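FixG-related protein (Vibrio parahaemolyticus, PDB 2R39) is of unknown function but forms the immunoglobulin-like C-terminal domain of a FixG-related protein that is probably membrane-bound, binds 4Fe-4S clusters and serves electron transport. Local coordinates at residues Q21-R24 with E30-N33; L37-K42 with F97-K102; Q65-Q68 with V74-L77. One frame throughout, in Å; residues are numbered along the deposited sequence.

Contact 1 (Q21-R24 with E30-N33); sequences QLFR and EVEN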
# COMPACT_ATOMS: atom_id res chain seq x y z
N GLN A 21 -9.30 11.96 6.12
CA GLN A 21 -8.57 12.24 4.88
C GLN A 21 -8.55 13.74 4.59
O GLN A 21 -9.59 14.37 4.34
CB GLN A 21 -9.14 11.42 3.70
CG GLN A 21 -8.96 9.90 3.85
CD GLN A 21 -7.51 9.42 3.62
OE1 GLN A 21 -6.76 10.04 2.88
NE2 GLN A 21 -7.14 8.31 4.25
N LEU A 22 -7.35 14.31 4.63
CA LEU A 22 -7.16 15.74 4.48
C LEU A 22 -7.36 16.19 3.02
O LEU A 22 -7.40 17.39 2.74
CB LEU A 22 -5.77 16.14 5.00
CG LEU A 22 -5.65 17.44 5.81
CD1 LEU A 22 -6.30 17.29 7.18
CD2 LEU A 22 -4.18 17.83 5.96
N PHE A 23 -7.48 15.21 2.12
CA PHE A 23 -7.74 15.41 0.68
C PHE A 23 -6.84 16.44 -0.00
O PHE A 23 -7.25 17.08 -0.98
CB PHE A 23 -9.22 15.74 0.42
CG PHE A 23 -10.16 14.55 0.51
CD1 PHE A 23 -9.95 13.41 -0.26
CD2 PHE A 23 -11.28 14.60 1.35
CE1 PHE A 23 -10.83 12.32 -0.18
CE2 PHE A 23 -12.16 13.52 1.44
CZ PHE A 23 -11.94 12.37 0.67
N ARG A 24 -5.61 16.59 0.50
CA ARG A 24 -4.66 17.62 0.06
C ARG A 24 -4.39 17.69 -1.45
O ARG A 24 -3.38 17.17 -1.93
CB ARG A 24 -3.31 17.44 0.79
CG ARG A 24 -3.32 17.79 2.26
CD ARG A 24 -1.94 17.56 2.87
NE ARG A 24 -0.96 18.57 2.46
CZ ARG A 24 -0.36 19.43 3.29
NH1 ARG A 24 -0.62 19.41 4.59
NH2 ARG A 24 0.51 20.32 2.81
N GLU A 30 -2.96 16.40 -7.85
CA GLU A 30 -3.62 15.11 -7.69
C GLU A 30 -4.47 15.15 -6.44
O GLU A 30 -4.16 15.90 -5.52
CB GLU A 30 -2.58 14.02 -7.51
CG GLU A 30 -1.78 13.73 -8.74
CD GLU A 30 -0.58 12.89 -8.45
OE1 GLU A 30 -0.11 12.88 -7.28
OE2 GLU A 30 -0.09 12.24 -9.40
N VAL A 31 -5.50 14.31 -6.39
CA VAL A 31 -6.14 14.05 -5.11
C VAL A 31 -5.35 12.96 -4.37
O VAL A 31 -4.91 11.98 -4.98
CB VAL A 31 -7.69 13.79 -5.24
CG1 VAL A 31 -8.00 12.59 -6.12
CG2 VAL A 31 -8.35 13.65 -3.87
N GLU A 32 -5.17 13.15 -3.07
CA GLU A 32 -4.36 12.25 -2.27
C GLU A 32 -5.22 11.43 -1.33
O GLU A 32 -6.29 11.89 -0.91
CB GLU A 32 -3.37 13.09 -1.47
CG GLU A 32 -2.21 12.31 -0.93
CD GLU A 32 -1.10 13.20 -0.45
OE1 GLU A 32 -1.37 14.03 0.45
OE2 GLU A 32 0.03 13.06 -0.98
N ASN A 33 -4.78 10.20 -1.03
CA ASN A 33 -5.31 9.41 0.10
C ASN A 33 -4.13 8.90 0.89
O ASN A 33 -3.14 8.50 0.29
CB ASN A 33 -6.09 8.17 -0.38
CG ASN A 33 -7.55 8.45 -0.69
OD1 ASN A 33 -8.36 7.52 -0.75
ND2 ASN A 33 -7.89 9.70 -0.94
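Gln21 meets the far end of segment 30-33 through its carboxamide oxygen: OE1 comes to 3.2 Å from CA of Asn33, while the backbones there stay 6.4 Å apart, CA of Gln21 to CA of Asn33. A bend at chi2 (-74°) turns the amide out of line with the CA-CB-CG chain. The amide spans the connection, OE1 accepting from Thr34 N of strand 31-41 and NE2 donating to Asp18 O just after strand 11-17, which accounts for OE1 sitting against CA of Asn33. The CB of Gln21 also lies over the centre of one face of the Phe23 ring, 4.1 Å above its plane. From Phe23, CD1 lies 4.0 Å from Val31 CG2, the two side chains running side by side, and CE1 approaches the amide of Asn33, whose plane is turned obliquely to the ring. That amide is fixed independently: ND2 donates to Glu32 O over 2.7 Å, nearly straight at 167° but from above the carbonyl plane, and OD1 accepts from Ile115 N and Arg17 NH2. Arg24 adds a peripheral touch, its CB 3.9 Å from Glu32 OE1; NE is 5.0 Å from that oxygen, opposite charges near each other without a salt bridge. The two segments run 158° apart end to end without pairing as strands: an irregular connection between strands 11-17 and 31-41 folded back along the outgoing strand of a beta sandwich.

Contact 2 (L37-K42 with F97-K102); sequences LKVINK and FILTDK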
# COMPACT_ATOMS: atom_id res chain seq x y z
N LEU A 37 0.72 0.93 6.03
CA LEU A 37 0.93 -0.50 5.86
C LEU A 37 1.65 -1.07 7.08
O LEU A 37 2.61 -0.49 7.55
CB LEU A 37 1.75 -0.79 4.59
CG LEU A 37 1.36 -0.17 3.24
CD1 LEU A 37 2.19 -0.78 2.09
CD2 LEU A 37 -0.10 -0.32 2.95
N LYS A 38 1.17 -2.20 7.60
CA LYS A 38 1.88 -2.95 8.64
C LYS A 38 2.40 -4.24 8.03
O LYS A 38 1.63 -5.03 7.49
CB LYS A 38 0.94 -3.26 9.81
CG LYS A 38 1.57 -4.10 10.93
CD LYS A 38 0.58 -4.38 12.07
CE LYS A 38 0.29 -3.12 12.89
NZ LYS A 38 -0.63 -3.35 14.06
N VAL A 39 3.71 -4.45 8.10
CA VAL A 39 4.34 -5.59 7.47
C VAL A 39 5.10 -6.41 8.51
O VAL A 39 5.81 -5.85 9.33
CB VAL A 39 5.30 -5.15 6.33
CG1 VAL A 39 6.15 -6.31 5.85
CG2 VAL A 39 4.54 -4.51 5.17
N ILE A 40 4.94 -7.72 8.47
CA ILE A 40 5.73 -8.57 9.36
C ILE A 40 6.47 -9.68 8.61
O ILE A 40 5.92 -10.31 7.70
CB ILE A 40 4.90 -9.13 10.56
CG1 ILE A 40 5.76 -10.09 11.39
CG2 ILE A 40 3.61 -9.79 10.12
CD1 ILE A 40 5.28 -10.26 12.76
N ASN A 41 7.73 -9.88 8.98
CA ASN A 41 8.51 -11.02 8.54
C ASN A 41 8.35 -12.15 9.56
O ASN A 41 8.80 -12.03 10.69
CB ASN A 41 9.98 -10.61 8.43
CG ASN A 41 10.90 -11.74 7.98
OD1 ASN A 41 10.49 -12.90 7.85
ND2 ASN A 41 12.14 -11.38 7.72
N LYS A 42 7.69 -13.23 9.15
CA LYS A 42 7.39 -14.32 10.09
C LYS A 42 8.41 -15.45 10.00
O LYS A 42 8.23 -16.51 10.60
CB LYS A 42 5.98 -14.86 9.85
CG LYS A 42 4.88 -13.84 10.10
CD LYS A 42 3.51 -14.47 9.92
CE LYS A 42 2.46 -13.41 9.72
NZ LYS A 42 1.16 -13.94 10.15
N PHE A 97 -3.44 -3.35 -2.16
CA PHE A 97 -2.03 -3.28 -1.89
C PHE A 97 -1.44 -4.68 -1.94
O PHE A 97 -2.08 -5.67 -1.49
CB PHE A 97 -1.79 -2.63 -0.55
CG PHE A 97 -2.11 -1.16 -0.53
CD1 PHE A 97 -1.21 -0.23 -1.04
CD2 PHE A 97 -3.31 -0.71 0.02
CE1 PHE A 97 -1.50 1.13 -1.01
CE2 PHE A 97 -3.60 0.65 0.05
CZ PHE A 97 -2.70 1.57 -0.48
N ILE A 98 -0.25 -4.79 -2.51
CA ILE A 98 0.32 -6.09 -2.74
C ILE A 98 1.71 -6.11 -2.17
O ILE A 98 2.53 -5.24 -2.49
CB ILE A 98 0.28 -6.44 -4.24
CG1 ILE A 98 -1.19 -6.45 -4.72
CG2 ILE A 98 1.00 -7.80 -4.51
CD1 ILE A 98 -1.35 -6.05 -6.16
N LEU A 99 1.96 -7.08 -1.29
CA LEU A 99 3.32 -7.31 -0.81
C LEU A 99 3.87 -8.49 -1.61
O LEU A 99 3.25 -9.56 -1.67
CB LEU A 99 3.32 -7.61 0.71
CG LEU A 99 4.71 -7.97 1.27
CD1 LEU A 99 4.81 -7.58 2.73
CD2 LEU A 99 5.00 -9.45 1.10
N THR A 100 5.00 -8.29 -2.25
CA THR A 100 5.66 -9.35 -2.99
C THR A 100 6.97 -9.71 -2.29
O THR A 100 7.83 -8.86 -2.12
CB THR A 100 5.95 -8.92 -4.44
OG1 THR A 100 4.71 -8.58 -5.08
CG2 THR A 100 6.63 -10.05 -5.22
N ASP A 101 7.07 -10.97 -1.87
CA ASP A 101 8.28 -11.57 -1.28
C ASP A 101 8.71 -12.59 -2.31
O ASP A 101 8.29 -13.76 -2.23
CB ASP A 101 7.91 -12.27 0.04
CG ASP A 101 9.07 -13.06 0.68
OD1 ASP A 101 10.10 -13.36 0.04
OD2 ASP A 101 8.92 -13.42 1.86
N LYS A 102 9.51 -12.16 -3.28
CA LYS A 102 10.03 -13.06 -4.32
C LYS A 102 10.77 -14.30 -3.81
O LYS A 102 10.60 -15.39 -4.35
CB LYS A 102 10.94 -12.30 -5.30
CG LYS A 102 12.25 -11.79 -4.72
CD LYS A 102 12.98 -10.88 -5.73
CE LYS A 102 14.02 -11.65 -6.55
NZ LYS A 102 14.21 -11.06 -7.91
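Leu37 and Val39 face Phe97 and Leu99 in a buried, wholly apolar contact between the two sheets of the beta sandwich, strand 31-41 belonging to one and strand 92-101 to the other. The spacing supports this: CA of Val39 and CA of Leu99 are 8.5 Å apart, too far for strand pairing, and all four side chains leave their backbones toward the opposite segment. Leu37 sends a single methyl, CD2, over one face of the Phe97 ring, a CH-pi contact 4.2 Å from CD2 to the ring centroid and 14° off the ring normal. Tyr35 packs edge-to-face with the same ring. Two residues on, Val39 and Leu99 reach toward each other tip to tip. Leu99 CD1 fits against both branches of the valine, 3.6 Å from Val39 CG1 and 3.9 Å from Val39 CG2; with CG anti to the backbone N (chi1 175°), Leu99 extends into the space between the sheets. Met13 and Ile108 also touch Leu99, from strands 11-17 and 106-115, bringing both sheets into the surrounding packing. Since methyls and a ring face do all the touching, cohesion between these segments rests on dispersion and the hydrophobic effect.

Contact 3 (Q65-Q68 with V74-L77); sequences QTIQ and VLNL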
# COMPACT_ATOMS: atom_id res chain seq x y z
N GLN A 65 8.65 1.49 -1.09
CA GLN A 65 8.32 0.63 -2.21
C GLN A 65 9.01 -0.74 -2.07
O GLN A 65 8.43 -1.77 -2.42
CB GLN A 65 8.78 1.30 -3.51
CG GLN A 65 8.38 0.54 -4.73
CD GLN A 65 8.61 1.29 -6.01
OE1 GLN A 65 9.75 1.40 -6.49
NE2 GLN A 65 7.53 1.77 -6.60
N THR A 66 10.26 -0.74 -1.63
CA THR A 66 11.05 -1.95 -1.48
C THR A 66 11.68 -1.85 -0.11
O THR A 66 12.28 -0.82 0.22
CB THR A 66 12.15 -2.02 -2.58
OG1 THR A 66 11.53 -2.08 -3.87
CG2 THR A 66 13.00 -3.26 -2.41
N ILE A 67 11.58 -2.92 0.68
CA ILE A 67 12.06 -2.90 2.07
C ILE A 67 12.81 -4.17 2.46
O ILE A 67 12.55 -5.23 1.90
CB ILE A 67 10.87 -2.71 3.08
CG1 ILE A 67 9.73 -3.67 2.75
CG2 ILE A 67 10.36 -1.28 3.04
CD1 ILE A 67 8.58 -3.67 3.74
N GLN A 68 13.76 -4.04 3.39
CA GLN A 68 14.41 -5.18 4.03
C GLN A 68 13.87 -5.33 5.45
O GLN A 68 13.90 -4.37 6.23
CB GLN A 68 15.94 -4.99 4.09
CG GLN A 68 16.70 -5.44 2.87
CD GLN A 68 18.20 -5.34 3.04
OE1 GLN A 68 18.72 -5.33 4.17
NE2 GLN A 68 18.91 -5.27 1.92
N VAL A 74 8.36 -6.18 12.94
CA VAL A 74 7.11 -5.56 12.51
C VAL A 74 7.42 -4.12 12.09
O VAL A 74 7.95 -3.34 12.89
CB VAL A 74 6.04 -5.58 13.64
CG1 VAL A 74 4.76 -4.91 13.19
CG2 VAL A 74 5.76 -7.00 14.07
N LEU A 75 7.11 -3.79 10.83
CA LEU A 75 7.32 -2.45 10.31
C LEU A 75 6.01 -1.69 10.12
O LEU A 75 4.99 -2.26 9.73
CB LEU A 75 8.08 -2.49 8.97
CG LEU A 75 9.55 -2.93 8.91
CD1 LEU A 75 10.01 -2.95 7.45
CD2 LEU A 75 10.42 -2.00 9.72
N ASN A 76 6.06 -0.39 10.37
CA ASN A 76 4.91 0.47 10.24
C ASN A 76 5.19 1.52 9.18
O ASN A 76 6.11 2.33 9.33
CB ASN A 76 4.63 1.14 11.58
CG ASN A 76 3.25 1.74 11.64
OD1 ASN A 76 3.10 2.96 11.74
ND2 ASN A 76 2.24 0.89 11.59
N LEU A 77 4.41 1.49 8.09
CA LEU A 77 4.76 2.26 6.90
C LEU A 77 3.69 3.24 6.43
O LEU A 77 2.81 2.88 5.62
CB LEU A 77 5.16 1.31 5.76
CG LEU A 77 6.19 0.21 6.05
CD1 LEU A 77 6.32 -0.75 4.90
CD2 LEU A 77 7.56 0.79 6.44
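Ile67 points its CD1 methyl between Leu75 and Leu77, touching the CD1 of each: 4.0 Å from Ile67 CD1 to Leu75 CD1 and 3.9 Å from Ile67 CD1 to Leu77 CD1. Both meetings are tip to tip, so one isoleucine end is shared by two leucine ends that sit two residues apart on the same strand. The isoleucine conformation makes this reach possible. Its CG1 occupies the hindered site between the backbone N and the carbonyl carbon (chi1 48°), and the outer bond is then fully extended, carrying CD1 well beyond the CB; the CG2 branch lies beside the backbone N and does none of the touching across this contact. The two leucines share one shape, with CG opposite the carbonyl carbon and CD1 trans to CA, so that each presents CD1 as its leading methyl. Leu75 CD1 also comes within 4.3 Å of the backbone oxygen Gln68 O, an approach to main chain only, since the Gln68 side chain leaves in the other direction.

The backbones are well separated: CA of Ile67 and CA of Leu75 are 9.5 Å apart, and the axes of the short segments 66-68 and 74-77 approach to 10.3 Å, with 151° between their directions. Each strand pairs elsewhere, Ile67 with Tyr49 and Leu75 with Val39, while the Tyr49 side chain also packs on Ile67. Such nearly antiparallel strands, a full side-chain layer apart in different sheets and joined by a short connection, are characteristic of the immunoglobulin-like beta sandwich.

Overall arrangement
From the N terminus, strand 11-17 leads into an irregular connection that contact 1 folds back onto the start of strand 31-41, closing a short loop. The later part of that strand enters contact 2, whose second segment arrives only after 54 intervening residues. Contact 3 falls within this long excursion and closes a short loop of its own, from strand 66-69 of one sheet to strand 74-83 of the other. Contacts 2 and 3, with centres about 8 Å apart, both join the two sheets and are coupled through backbone pairing of strands 31-41 and 74-83. Contact 1 lies about 24 Å from contact 2, centre to centre, across the domain's middle.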